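Local coordinates for UPF0098 protein YbcL (Escherichia coli, PDB 1FUX) that is of unknown function but belongs to the phosphatidylethanolamine-binding protein family and forms a periplasmic homodimer related to a Raf kinase inhibitor protein, at residues Gly62-Thr67 with Arg98-Tyr103; Gly29-Pro34 with Ala104-Ala109; Tyr53-Pro58 with His119-Val124; Gly93-Arg98 with Ile132-Asn137. One frame throughout, in Å; residues are numbered along the deposited sequence.

Contact 1 of 4, residues Gly62-Thr67 with Arg98-Tyr103; sequences GWWHWT and RNDFGY
Trp-63 carries its CG anti to the backbone N (chi1 -164°), Asp-100 keeps CG beside its own backbone N (chi1 -78°), and the two side chains slide past each other in opposite directions. Asp-100 CB lies over the centre of one indole face, 3.3 Å from Trp-63 CE2, which makes a CH-pi contact. The carboxylate beyond it turns to the strand: Trp-64 N donates to Asp-100 OD2 at 2.7 Å, through a nearly straight bond (172°) that arrives from above the carboxylate plane. In return Asp-100 N donates to Trp-64 O at 3.0 Å. One aspartate therefore engages both backbone polar groups of Trp-64. Phe-101 extends the packing, for the edge of Trp-63 meets its face in a T-shaped pair, with Trp-63 NE1 3.3 Å from Phe-101 CE1. His-65 ND1, which bonds to Gly-107 O, approaches the same CE1 of Phe-101 obliquely at 3.7 Å. Asn-99, at the start of a type I turn to Gly-102, accepts Tyr-103 N on OD1 at 3.2 Å, while its ND2 bonds to Gly-105 O. Trp-63 and Asp-100 also pack on Ala-141 of the second subunit. The result is an aromatic cluster of Trp-63, His-65 and Phe-101 beside a classic beta bulge, where His-65 and Trp-66 both face Val-52 in the antiparallel sheet of the PEBP fold.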
loop_
_atom_site.group_PDB
_atom_site.type_symbol
_atom_site.label_atom_id
_atom_site.label_comp_id
_atom_site.label_asym_id
_atom_site.label_seq_id
_atom_site.Cartn_x
_atom_site.Cartn_y
_atom_site.Cartn_z
ATOM N N GLY A 62 -1.420 -1.453 6.338
ATOM C CA GLY A 62 -0.092 -1.779 6.886
ATOM C C GLY A 62 0.947 -0.873 6.203
ATOM O O GLY A 62 0.596 0.236 5.790
ATOM N N TRP A 63 2.164 -1.364 6.039
ATOM C CA TRP A 63 3.244 -0.557 5.461
ATOM C C TRP A 63 4.242 -1.488 4.788
ATOM O O TRP A 63 4.758 -2.418 5.391
ATOM C CB TRP A 63 3.926 0.256 6.561
ATOM C CG TRP A 63 4.773 1.377 5.976
ATOM C CD1 TRP A 63 6.073 1.301 5.582
ATOM C CD2 TRP A 63 4.328 2.713 5.725
ATOM N NE1 TRP A 63 6.483 2.523 5.070
ATOM C CE2 TRP A 63 5.434 3.412 5.199
ATOM C CE3 TRP A 63 3.123 3.391 5.941
ATOM C CZ2 TRP A 63 5.380 4.772 4.861
ATOM C CZ3 TRP A 63 3.070 4.739 5.597
ATOM C CH2 TRP A 63 4.174 5.414 5.067
ATOM N N TRP A 64 4.462 -1.213 3.507
ATOM C CA TRP A 64 5.497 -1.987 2.781
ATOM C C TRP A 64 6.840 -1.319 3.007
ATOM O O TRP A 64 7.053 -0.183 2.616
ATOM C CB TRP A 64 5.189 -1.995 1.283
ATOM C CG TRP A 64 3.993 -2.831 0.927
ATOM C CD1 TRP A 64 2.728 -2.429 0.581
ATOM C CD2 TRP A 64 3.983 -4.271 0.864
ATOM N NE1 TRP A 64 1.951 -3.536 0.335
ATOM C CE2 TRP A 64 2.693 -4.674 0.479
ATOM C CE3 TRP A 64 4.949 -5.260 1.113
ATOM C CZ2 TRP A 64 2.319 -6.011 0.346
ATOM C CZ3 TRP A 64 4.582 -6.588 0.940
ATOM C CH2 TRP A 64 3.293 -6.978 0.559
ATOM N N HIS A 65 7.796 -1.957 3.674
ATOM C CA HIS A 65 9.105 -1.369 3.946
ATOM C C HIS A 65 10.129 -1.725 2.881
ATOM O O HIS A 65 11.127 -0.999 2.704
ATOM C CB HIS A 65 9.578 -1.948 5.313
ATOM C CG HIS A 65 8.903 -1.220 6.451
ATOM N ND1 HIS A 65 9.427 -0.116 7.085
ATOM C CD2 HIS A 65 7.726 -1.494 7.073
ATOM C CE1 HIS A 65 8.587 0.286 8.044
ATOM N NE2 HIS A 65 7.515 -0.546 8.041
ATOM N N TRP A 66 9.944 -2.845 2.188
ATOM C CA TRP A 66 10.925 -3.192 1.138
ATOM C C TRP A 66 10.364 -4.242 0.211
ATOM O O TRP A 66 9.678 -5.152 0.718
ATOM C CB TRP A 66 12.113 -3.875 1.875
ATOM C CG TRP A 66 13.351 -4.046 1.028
ATOM C CD1 TRP A 66 13.727 -3.343 -0.088
ATOM C CD2 TRP A 66 14.456 -4.918 1.360
ATOM N NE1 TRP A 66 14.994 -3.756 -0.473
ATOM C CE2 TRP A 66 15.440 -4.725 0.393
ATOM C CE3 TRP A 66 14.662 -5.859 2.372
ATOM C CZ2 TRP A 66 16.655 -5.454 0.349
ATOM C CZ3 TRP A 66 15.884 -6.576 2.372
ATOM C CH2 TRP A 66 16.873 -6.359 1.367
ATOM N N THR A 67 10.667 -4.243 -1.069
ATOM C CA THR A 67 10.313 -5.364 -1.932
ATOM C C THR A 67 11.548 -5.536 -2.844
ATOM O O THR A 67 11.960 -4.553 -3.466
ATOM C CB THR A 67 9.061 -5.205 -2.837
ATOM O OG1 THR A 67 9.246 -4.105 -3.723
ATOM C CG2 THR A 67 7.798 -4.946 -2.018
ATOM N N ARG A 98 8.642 -0.201 -5.367
ATOM C CA ARG A 98 8.524 0.995 -4.525
ATOM C C ARG A 98 7.981 0.706 -3.138
ATOM O O ARG A 98 7.006 -0.040 -3.025
ATOM C CB ARG A 98 7.514 1.863 -5.319
ATOM C CG ARG A 98 7.525 3.314 -4.829
ATOM C CD ARG A 98 6.391 3.986 -5.589
ATOM N NE ARG A 98 6.431 5.415 -5.452
ATOM C CZ ARG A 98 5.715 6.230 -4.721
ATOM N NH1 ARG A 98 6.122 7.486 -4.958
ATOM N NH2 ARG A 98 4.722 5.948 -3.891
ATOM N N ASN A 99 8.551 1.207 -2.074
ATOM C CA ASN A 99 8.055 1.025 -0.715
ATOM C C ASN A 99 7.013 2.109 -0.376
ATOM O O ASN A 99 6.783 3.003 -1.220
ATOM C CB ASN A 99 9.235 0.947 0.257
ATOM C CG ASN A 99 9.934 2.266 0.429
ATOM O OD1 ASN A 99 9.389 3.357 0.229
ATOM N ND2 ASN A 99 11.246 2.265 0.758
ATOM N N ASP A 100 6.390 2.058 0.795
ATOM C CA ASP A 100 5.333 3.013 1.150
ATOM C C ASP A 100 5.890 4.352 1.498
ATOM O O ASP A 100 5.192 5.381 1.459
ATOM C CB ASP A 100 4.391 2.443 2.224
ATOM C CG ASP A 100 3.391 1.460 1.619
ATOM O OD1 ASP A 100 3.151 1.551 0.385
ATOM O OD2 ASP A 100 2.870 0.607 2.372
ATOM N N PHE A 101 7.217 4.445 1.762
ATOM C CA PHE A 101 7.846 5.731 1.946
ATOM C C PHE A 101 7.964 6.460 0.620
ATOM O O PHE A 101 8.313 7.665 0.624
ATOM C CB PHE A 101 9.283 5.599 2.495
ATOM C CG PHE A 101 9.308 4.921 3.836
ATOM C CD1 PHE A 101 9.701 3.603 3.956
ATOM C CD2 PHE A 101 8.961 5.653 4.977
ATOM C CE1 PHE A 101 9.742 3.025 5.233
ATOM C CE2 PHE A 101 9.015 5.094 6.250
ATOM C CZ PHE A 101 9.415 3.765 6.360
ATOM N N GLY A 102 7.885 5.782 -0.508
ATOM C CA GLY A 102 7.924 6.412 -1.810
ATOM C C GLY A 102 9.203 6.196 -2.599
ATOM O O GLY A 102 9.391 6.993 -3.516
ATOM N N TYR A 103 10.041 5.236 -2.216
ATOM C CA TYR A 103 11.242 4.967 -3.004
ATOM C C TYR A 103 11.483 3.471 -3.176
ATOM O O TYR A 103 10.976 2.649 -2.406
ATOM C CB TYR A 103 12.503 5.658 -2.491
ATOM C CG TYR A 103 12.914 5.278 -1.093
ATOM C CD1 TYR A 103 13.846 4.246 -0.980
ATOM C CD2 TYR A 103 12.461 5.891 0.063
ATOM C CE1 TYR A 103 14.298 3.864 0.271
ATOM C CE2 TYR A 103 12.919 5.542 1.323
ATOM C CZ TYR A 103 13.837 4.494 1.389
ATOM O OH TYR A 103 14.304 4.067 2.628
HETATM O O HOH W 1 6.961 -2.610 -4.155
#

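Contact 2 of 4, residues Gly29-Pro34 with Ala104-Ala109; sequences GGNTSP and AGFGGA
Asn-31 and Ser-33 run past Gly-108 and Phe-106 in the opposite sense, both segments being irregular loop, with the CA atoms of Asn-31 and Gly-108 5.1 Å apart. The Asn-31 side chain has CG anti to the backbone N (chi1 -158°), and its OD1 accepts from Gly-108 N at 2.8 Å, with the donor almost in line with the C=O bond (172°). Its ND2 bonds to Tyr-103 OH, so both ends of the amide are held. Phe-106 supplies the apolar half. Ser-33 CA stands over the centre of one ring face, 3.7 Å from the plane, in a CH-pi contact, and Thr-32 O comes within 3.4 Å of Phe-106 CE2. Water 2 lies at the ring edge and donates to both Asn-31 O and Phe-106 O. Pro-34 and Phe-106 also both touch Phe-122 of strand 118-127. An alanine in place of Phe-106 would probably open a gap beneath Ser-33 CA and beside Pro-34 CD and Phe-122, since the ring that fills it would be gone. Chemically, the loops are joined without strand pairing: an amide oxygen meets the N-H of buried Gly-108, and a water bridges the carbonyls of Asn-31 and Phe-106, while a ring covers the backbone of Ser-33.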
loop_
_atom_site.group_PDB
_atom_site.type_symbol
_atom_site.label_atom_id
_atom_site.label_comp_id
_atom_site.label_asym_id
_atom_site.label_seq_id
_atom_site.Cartn_x
_atom_site.Cartn_y
_atom_site.Cartn_z
ATOM N N GLY A 29 17.625 6.584 12.448
ATOM C CA GLY A 29 18.311 5.332 12.307
ATOM C C GLY A 29 19.258 5.253 11.129
ATOM O O GLY A 29 19.390 6.133 10.265
ATOM N N GLY A 30 19.885 4.104 10.996
ATOM C CA GLY A 30 20.852 3.798 9.959
ATOM C C GLY A 30 20.209 3.451 8.620
ATOM O O GLY A 30 20.890 3.389 7.596
ATOM N N ASN A 31 18.911 3.171 8.627
ATOM C CA ASN A 31 18.160 2.778 7.431
ATOM C C ASN A 31 18.852 1.757 6.555
ATOM O O ASN A 31 18.996 1.915 5.333
ATOM C CB ASN A 31 17.771 4.093 6.707
ATOM C CG ASN A 31 16.586 3.949 5.765
ATOM O OD1 ASN A 31 15.682 3.139 5.987
ATOM N ND2 ASN A 31 16.550 4.659 4.645
ATOM N N THR A 32 19.386 0.676 7.164
ATOM C CA THR A 32 20.107 -0.350 6.422
ATOM C C THR A 32 19.368 -1.704 6.497
ATOM O O THR A 32 18.980 -2.007 7.608
ATOM C CB THR A 32 21.485 -0.585 7.095
ATOM O OG1 THR A 32 22.242 0.647 6.935
ATOM C CG2 THR A 32 22.315 -1.658 6.421
ATOM N N SER A 33 19.301 -2.422 5.389
ATOM C CA SER A 33 18.602 -3.711 5.422
ATOM C C SER A 33 19.519 -4.731 6.089
ATOM O O SER A 33 20.719 -4.685 5.888
ATOM C CB SER A 33 18.319 -4.172 4.014
ATOM O OG SER A 33 19.458 -4.259 3.164
ATOM N N PRO A 34 18.948 -5.593 6.915
ATOM C CA PRO A 34 19.751 -6.687 7.489
ATOM C C PRO A 34 20.071 -7.778 6.497
ATOM O O PRO A 34 19.377 -8.016 5.492
ATOM C CB PRO A 34 18.787 -7.163 8.590
ATOM C CG PRO A 34 17.454 -7.074 7.890
ATOM C CD PRO A 34 17.498 -5.675 7.268
ATOM N N ALA A 104 12.310 3.158 -4.189
ATOM C CA ALA A 104 12.658 1.773 -4.480
ATOM C C ALA A 104 13.922 1.359 -3.700
ATOM O O ALA A 104 15.030 1.512 -4.184
ATOM C CB ALA A 104 12.906 1.683 -5.988
ATOM N N GLY A 105 13.730 0.792 -2.533
ATOM C CA GLY A 105 14.882 0.473 -1.655
ATOM C C GLY A 105 14.269 0.150 -0.306
ATOM O O GLY A 105 13.019 0.174 -0.121
ATOM N N PHE A 106 15.075 -0.325 0.608
ATOM C CA PHE A 106 14.656 -0.661 1.957
ATOM C C PHE A 106 14.467 0.608 2.752
ATOM O O PHE A 106 15.263 1.525 2.730
ATOM C CB PHE A 106 15.794 -1.428 2.693
ATOM C CG PHE A 106 15.548 -1.639 4.162
ATOM C CD1 PHE A 106 14.710 -2.709 4.557
ATOM C CD2 PHE A 106 16.132 -0.829 5.120
ATOM C CE1 PHE A 106 14.514 -2.971 5.907
ATOM C CE2 PHE A 106 15.929 -1.084 6.454
ATOM C CZ PHE A 106 15.126 -2.158 6.851
ATOM N N GLY A 107 13.348 0.647 3.476
ATOM C CA GLY A 107 13.101 1.759 4.408
ATOM C C GLY A 107 12.822 1.110 5.770
ATOM O O GLY A 107 12.027 0.162 5.858
ATOM N N GLY A 108 13.548 1.531 6.819
ATOM C CA GLY A 108 13.444 0.850 8.107
ATOM C C GLY A 108 12.227 1.166 8.947
ATOM O O GLY A 108 11.256 1.726 8.467
ATOM N N ALA A 109 12.240 0.699 10.190
ATOM C CA ALA A 109 11.083 0.868 11.050
ATOM C C ALA A 109 10.937 2.329 11.467
ATOM O O ALA A 109 11.944 2.961 11.736
ATOM C CB ALA A 109 11.263 -0.030 12.281
HETATM O O HOH W 2 18.048 1.566 2.647
#

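Contact 3 of 4, residues Tyr53-Pro58 with His119-Val124; sequences YDPDAP and HYQFKV
Tyr-53 and Gln-121 form an antiparallel hydrogen-bonded pair between strands 47-54 and 118-127, and residues Asp-54 to Pro-58 at the end of the first strand read as the DPDxP sequence motif of the PEBP family. The tight part is the strand pair. Gln-121 N donates to Tyr-53 O at 2.8 Å, and Tyr-53 N donates back to Gln-121 O at 3.0 Å. Asp-54, buried beside them, sets CB and OD2 against Tyr-120, with OD2 3.7 Å from Tyr-120 CE2 and the carboxylate and ring planes 49° apart. Its OD1 accepts from Asp-56 N at 2.8 Å, an Asx turn within the type I turn from Asp-54 to Ala-57, while OD2 bonds to His-118 ND1.

The solvent side is looser. Exposed Pro-55 meets Gln-121 tip to tip, its CG 3.7 Å from Gln-121 OE1, and the Gln-121 amide lies alongside the Tyr-53 ring, which it meets at the edge. Here the contacts are van der Waals in length. Asp-56 OD2 nevertheless ties the turn to His-119, taking two donors: His-119 N at 3.1 Å, nearly along the C-O axis, and His-119 ND1 at 3.0 Å, on the syn side. Its OD1 forms a salt bridge with Lys-116. An alanine in place of Asp-56 would probably leave His-119 N and ND1 without their acceptor and Lys-116 without this carboxylate, and set the imidazole freer to turn. In the bond to ND1, Asp-56 OD2 lies only 5° out of the His-119 imidazole plane.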
loop_
_atom_site.group_PDB
_atom_site.type_symbol
_atom_site.label_atom_id
_atom_site.label_comp_id
_atom_site.label_asym_id
_atom_site.label_seq_id
_atom_site.Cartn_x
_atom_site.Cartn_y
_atom_site.Cartn_z
ATOM N N TYR A 53 7.188 -6.145 5.635
ATOM C CA TYR A 53 5.842 -5.588 5.818
ATOM C C TYR A 53 5.463 -5.452 7.276
ATOM O O TYR A 53 5.826 -6.333 8.061
ATOM C CB TYR A 53 4.836 -6.532 5.150
ATOM C CG TYR A 53 3.385 -6.011 5.161
ATOM C CD1 TYR A 53 2.968 -5.046 4.252
ATOM C CD2 TYR A 53 2.491 -6.565 6.015
ATOM C CE1 TYR A 53 1.633 -4.607 4.298
ATOM C CE2 TYR A 53 1.136 -6.191 6.046
ATOM C CZ TYR A 53 0.757 -5.185 5.187
ATOM O OH TYR A 53 -0.599 -4.801 5.187
ATOM N N ASP A 54 4.827 -4.330 7.618
ATOM C CA ASP A 54 4.341 -4.133 8.989
ATOM C C ASP A 54 2.822 -4.038 8.933
ATOM O O ASP A 54 2.259 -3.025 8.561
ATOM C CB ASP A 54 4.932 -2.798 9.489
ATOM C CG ASP A 54 4.382 -2.396 10.840
ATOM O OD1 ASP A 54 3.714 -3.198 11.526
ATOM O OD2 ASP A 54 4.603 -1.208 11.216
ATOM N N PRO A 55 2.136 -5.069 9.454
ATOM C CA PRO A 55 0.691 -5.075 9.496
ATOM C C PRO A 55 0.131 -4.142 10.561
ATOM O O PRO A 55 -1.057 -3.829 10.449
ATOM C CB PRO A 55 0.399 -6.529 9.797
ATOM C CG PRO A 55 1.570 -7.049 10.571
ATOM C CD PRO A 55 2.786 -6.308 9.984
ATOM N N ASP A 56 0.932 -3.693 11.541
ATOM C CA ASP A 56 0.414 -2.850 12.610
ATOM C C ASP A 56 0.443 -1.362 12.312
ATOM O O ASP A 56 -0.011 -0.559 13.153
ATOM C CB ASP A 56 1.292 -3.134 13.869
ATOM C CG ASP A 56 1.208 -4.587 14.322
ATOM O OD1 ASP A 56 0.067 -5.108 14.354
ATOM O OD2 ASP A 56 2.259 -5.222 14.610
ATOM N N ALA A 57 1.012 -0.950 11.153
ATOM C CA ALA A 57 1.049 0.487 10.891
ATOM C C ALA A 57 -0.376 0.994 10.788
ATOM O O ALA A 57 -1.164 0.339 10.125
ATOM C CB ALA A 57 1.847 0.731 9.618
ATOM N N PRO A 58 -0.663 2.148 11.378
ATOM C CA PRO A 58 -2.040 2.639 11.450
ATOM C C PRO A 58 -2.474 3.346 10.180
ATOM O O PRO A 58 -2.735 4.557 10.164
ATOM C CB PRO A 58 -1.981 3.541 12.690
ATOM C CG PRO A 58 -0.601 4.152 12.633
ATOM C CD PRO A 58 0.264 2.951 12.206
ATOM N N HIS A 119 5.389 -5.451 14.603
ATOM C CA HIS A 119 6.005 -6.696 14.162
ATOM C C HIS A 119 6.409 -6.547 12.716
ATOM O O HIS A 119 5.516 -6.403 11.861
ATOM C CB HIS A 119 4.858 -7.732 14.308
ATOM C CG HIS A 119 4.627 -7.923 15.781
ATOM N ND1 HIS A 119 3.761 -7.072 16.468
ATOM C CD2 HIS A 119 5.167 -8.776 16.674
ATOM C CE1 HIS A 119 3.752 -7.421 17.749
ATOM N NE2 HIS A 119 4.592 -8.443 17.884
ATOM N N TYR A 120 7.681 -6.508 12.386
ATOM C CA TYR A 120 8.116 -6.295 11.016
ATOM C C TYR A 120 8.366 -7.655 10.376
ATOM O O TYR A 120 9.279 -8.343 10.886
ATOM C CB TYR A 120 9.416 -5.438 10.990
ATOM C CG TYR A 120 9.036 -4.095 11.567
ATOM C CD1 TYR A 120 9.069 -3.867 12.931
ATOM C CD2 TYR A 120 8.631 -3.063 10.703
ATOM C CE1 TYR A 120 8.697 -2.638 13.465
ATOM C CE2 TYR A 120 8.216 -1.830 11.239
ATOM C CZ TYR A 120 8.282 -1.637 12.599
ATOM O OH TYR A 120 7.878 -0.448 13.179
ATOM N N GLN A 121 7.542 -8.044 9.428
ATOM C CA GLN A 121 7.700 -9.370 8.812
ATOM C C GLN A 121 8.690 -9.295 7.673
ATOM O O GLN A 121 8.452 -8.706 6.607
ATOM C CB GLN A 121 6.359 -9.924 8.309
ATOM C CG GLN A 121 5.183 -9.806 9.239
ATOM C CD GLN A 121 3.752 -9.923 8.814
ATOM O OE1 GLN A 121 2.876 -10.391 9.587
ATOM N NE2 GLN A 121 3.274 -9.544 7.644
ATOM N N PHE A 122 9.856 -9.934 7.882
ATOM C CA PHE A 122 10.908 -10.030 6.873
ATOM C C PHE A 122 10.685 -11.418 6.269
ATOM O O PHE A 122 10.915 -12.433 6.943
ATOM C CB PHE A 122 12.330 -9.958 7.450
ATOM C CG PHE A 122 12.763 -8.570 7.847
ATOM C CD1 PHE A 122 12.202 -7.921 8.951
ATOM C CD2 PHE A 122 13.736 -7.955 7.090
ATOM C CE1 PHE A 122 12.635 -6.628 9.262
ATOM C CE2 PHE A 122 14.169 -6.667 7.393
ATOM C CZ PHE A 122 13.613 -6.040 8.501
ATOM N N LYS A 123 10.287 -11.446 5.010
ATOM C CA LYS A 123 9.898 -12.700 4.391
ATOM C C LYS A 123 10.601 -12.985 3.085
ATOM O O LYS A 123 10.743 -12.153 2.191
ATOM C CB LYS A 123 8.370 -12.545 4.144
ATOM C CG LYS A 123 7.663 -13.718 3.435
ATOM C CD LYS A 123 6.184 -13.509 3.829
ATOM C CE LYS A 123 5.210 -14.354 3.044
ATOM N NZ LYS A 123 3.802 -13.880 3.326
ATOM N N VAL A 124 11.159 -14.222 2.959
ATOM C CA VAL A 124 11.761 -14.610 1.713
ATOM C C VAL A 124 10.824 -15.558 0.968
ATOM O O VAL A 124 10.228 -16.443 1.593
ATOM C CB VAL A 124 13.115 -15.376 1.966
ATOM C CG1 VAL A 124 13.736 -15.562 0.596
ATOM C CG2 VAL A 124 13.961 -14.511 2.890
#

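Contact 4 of 4, residues Gly93-Arg98 with Ile132-Asn137; sequences GAVQGR and IPVDSN
Val-134 is the first residue of 132-137 to touch 93-98, its CG2 lying 4.2 Å from Val-95 CG1 and 4.1 Å from Gly-97 CA. Its chi1 of -9° is eclipsed, so the exact placing of its methyls deserves caution. The carbonyl is a second point of contact, since Val-134 O is 3.7 Å from Val-95 CG1, the branch anti to that residue's backbone N. Asp-135 follows with its side chain turned from the strand: OD1 accepts from Asn-137 N at 2.9 Å, an Asx turn; the backbone carbonyl faces Gly-97. Asp-135 O receives a CA-H...O contact from Gly-97 CA at 3.6 Å, almost straight at the hydrogen (175°). Ser-136 O then meets Arg-98 CB at 3.3 Å, with the extended arginine chain running on past it. At Asn-137 the carbonyl O looks to the dimer partner, bonding Arg-98 of the second subunit, and Arg-98 NH1 reaches the equivalent Asn-137 O there. Between the two segments themselves the contact is one of methyl packing and carbonyl oxygens laid against C-H groups, without a conventional hydrogen bond; the guanidinium of Arg-98 and the carbonyl of Asn-137 bond across the dimer interface.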
loop_
_atom_site.group_PDB
_atom_site.type_symbol
_atom_site.label_atom_id
_atom_site.label_comp_id
_atom_site.label_asym_id
_atom_site.label_seq_id
_atom_site.Cartn_x
_atom_site.Cartn_y
_atom_site.Cartn_z
ATOM N N GLY A 93 20.692 -8.799 -11.427
ATOM C CA GLY A 93 19.437 -9.309 -11.896
ATOM C C GLY A 93 18.256 -8.878 -11.036
ATOM O O GLY A 93 17.137 -8.841 -11.565
ATOM N N ALA A 94 18.493 -8.526 -9.777
ATOM C CA ALA A 94 17.352 -8.269 -8.871
ATOM C C ALA A 94 16.895 -6.856 -9.099
ATOM O O ALA A 94 17.588 -6.044 -9.733
ATOM C CB ALA A 94 17.720 -8.634 -7.441
ATOM N N VAL A 95 15.649 -6.568 -8.732
ATOM C CA VAL A 95 15.026 -5.280 -8.947
ATOM C C VAL A 95 14.222 -4.951 -7.676
ATOM O O VAL A 95 13.709 -5.905 -7.087
ATOM C CB VAL A 95 14.113 -5.220 -10.182
ATOM C CG1 VAL A 95 13.365 -3.879 -10.213
ATOM C CG2 VAL A 95 14.939 -5.198 -11.479
ATOM N N GLN A 96 14.204 -3.681 -7.281
ATOM C CA GLN A 96 13.461 -3.309 -6.070
ATOM C C GLN A 96 12.202 -2.538 -6.490
ATOM O O GLN A 96 12.269 -1.720 -7.423
ATOM C CB GLN A 96 14.322 -2.384 -5.168
ATOM C CG GLN A 96 15.701 -3.031 -4.864
ATOM C CD GLN A 96 16.486 -2.211 -3.823
ATOM O OE1 GLN A 96 16.313 -2.427 -2.633
ATOM N NE2 GLN A 96 17.381 -1.313 -4.228
ATOM N N GLY A 97 11.078 -2.855 -5.848
ATOM C CA GLY A 97 9.811 -2.216 -6.132
ATOM C C GLY A 97 9.713 -0.972 -5.213
ATOM O O GLY A 97 10.590 -0.755 -4.383
ATOM N N ARG A 98 8.642 -0.201 -5.367
ATOM C CA ARG A 98 8.524 0.995 -4.525
ATOM C C ARG A 98 7.981 0.706 -3.138
ATOM O O ARG A 98 7.006 -0.040 -3.025
ATOM C CB ARG A 98 7.514 1.863 -5.319
ATOM C CG ARG A 98 7.525 3.314 -4.829
ATOM C CD ARG A 98 6.391 3.986 -5.589
ATOM N NE ARG A 98 6.431 5.415 -5.452
ATOM C CZ ARG A 98 5.715 6.230 -4.721
ATOM N NH1 ARG A 98 6.122 7.486 -4.958
ATOM N NH2 ARG A 98 4.722 5.948 -3.891
ATOM N N ILE A 132 9.520 -11.561 -12.886
ATOM C CA ILE A 132 8.173 -10.978 -12.767
ATOM C C ILE A 132 8.358 -9.521 -13.166
ATOM O O ILE A 132 9.463 -9.016 -12.961
ATOM C CB ILE A 132 7.501 -11.175 -11.414
ATOM C CG1 ILE A 132 8.348 -10.846 -10.170
ATOM C CG2 ILE A 132 6.981 -12.613 -11.298
ATOM C CD1 ILE A 132 7.390 -10.357 -9.061
ATOM N N PRO A 133 7.447 -8.927 -13.916
ATOM C CA PRO A 133 7.591 -7.595 -14.432
ATOM C C PRO A 133 7.486 -6.526 -13.350
ATOM O O PRO A 133 6.414 -5.968 -13.189
ATOM C CB PRO A 133 6.476 -7.438 -15.458
ATOM C CG PRO A 133 5.425 -8.377 -14.963
ATOM C CD PRO A 133 6.159 -9.548 -14.358
ATOM N N VAL A 134 8.525 -6.300 -12.569
ATOM C CA VAL A 134 8.461 -5.254 -11.558
ATOM C C VAL A 134 9.532 -4.217 -11.892
ATOM O O VAL A 134 10.551 -4.506 -12.534
ATOM C CB VAL A 134 8.420 -5.641 -10.094
ATOM C CG1 VAL A 134 8.241 -7.118 -9.828
ATOM C CG2 VAL A 134 9.421 -4.993 -9.161
ATOM N N ASP A 135 9.190 -2.982 -11.535
ATOM C CA ASP A 135 10.152 -1.907 -11.746
ATOM C C ASP A 135 10.118 -1.000 -10.533
ATOM O O ASP A 135 9.400 -1.268 -9.546
ATOM C CB ASP A 135 9.955 -1.239 -13.085
ATOM C CG ASP A 135 8.608 -0.582 -13.288
ATOM O OD1 ASP A 135 7.946 -0.140 -12.323
ATOM O OD2 ASP A 135 8.240 -0.496 -14.497
ATOM N N SER A 136 10.811 0.134 -10.615
ATOM C CA SER A 136 10.855 1.016 -9.459
ATOM C C SER A 136 9.515 1.644 -9.160
ATOM O O SER A 136 9.400 2.167 -8.046
ATOM C CB SER A 136 11.947 2.087 -9.620
ATOM O OG SER A 136 11.586 2.828 -10.768
ATOM N N ASN A 137 8.580 1.635 -10.099
ATOM C CA ASN A 137 7.273 2.216 -9.842
ATOM C C ASN A 137 6.283 1.158 -9.343
ATOM O O ASN A 137 5.138 1.541 -9.072
ATOM C CB ASN A 137 6.748 2.745 -11.172
ATOM C CG ASN A 137 7.409 4.048 -11.577
ATOM O OD1 ASN A 137 7.647 4.968 -10.774
ATOM N ND2 ASN A 137 7.669 4.088 -12.890
#

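In the fold
Contacts 1 and 2 each touch all the others; contact 1 is centred about 10 Å from the centre of contact 2, 11 Å from contact 3 and 12 Å from contact 4, and the centres of contacts 2 and 4 are about 17 Å apart. Contact 1 meets contact 2 at His-65 O and Gly-107 N and contact 3 at Trp-63 O and Asp-54 N, each pair 2.9 Å apart, and shares Arg-98 with contact 4. Contacts 3 and 4, about 20 Å apart between centres, both reach the five-stranded sheet and the second subunit. His-65, Asp-54, Tyr-120 and the 107-109 loop converge where contacts 1, 2 and 3 meet, consistent with the anion-binding pocket of PEBP relatives.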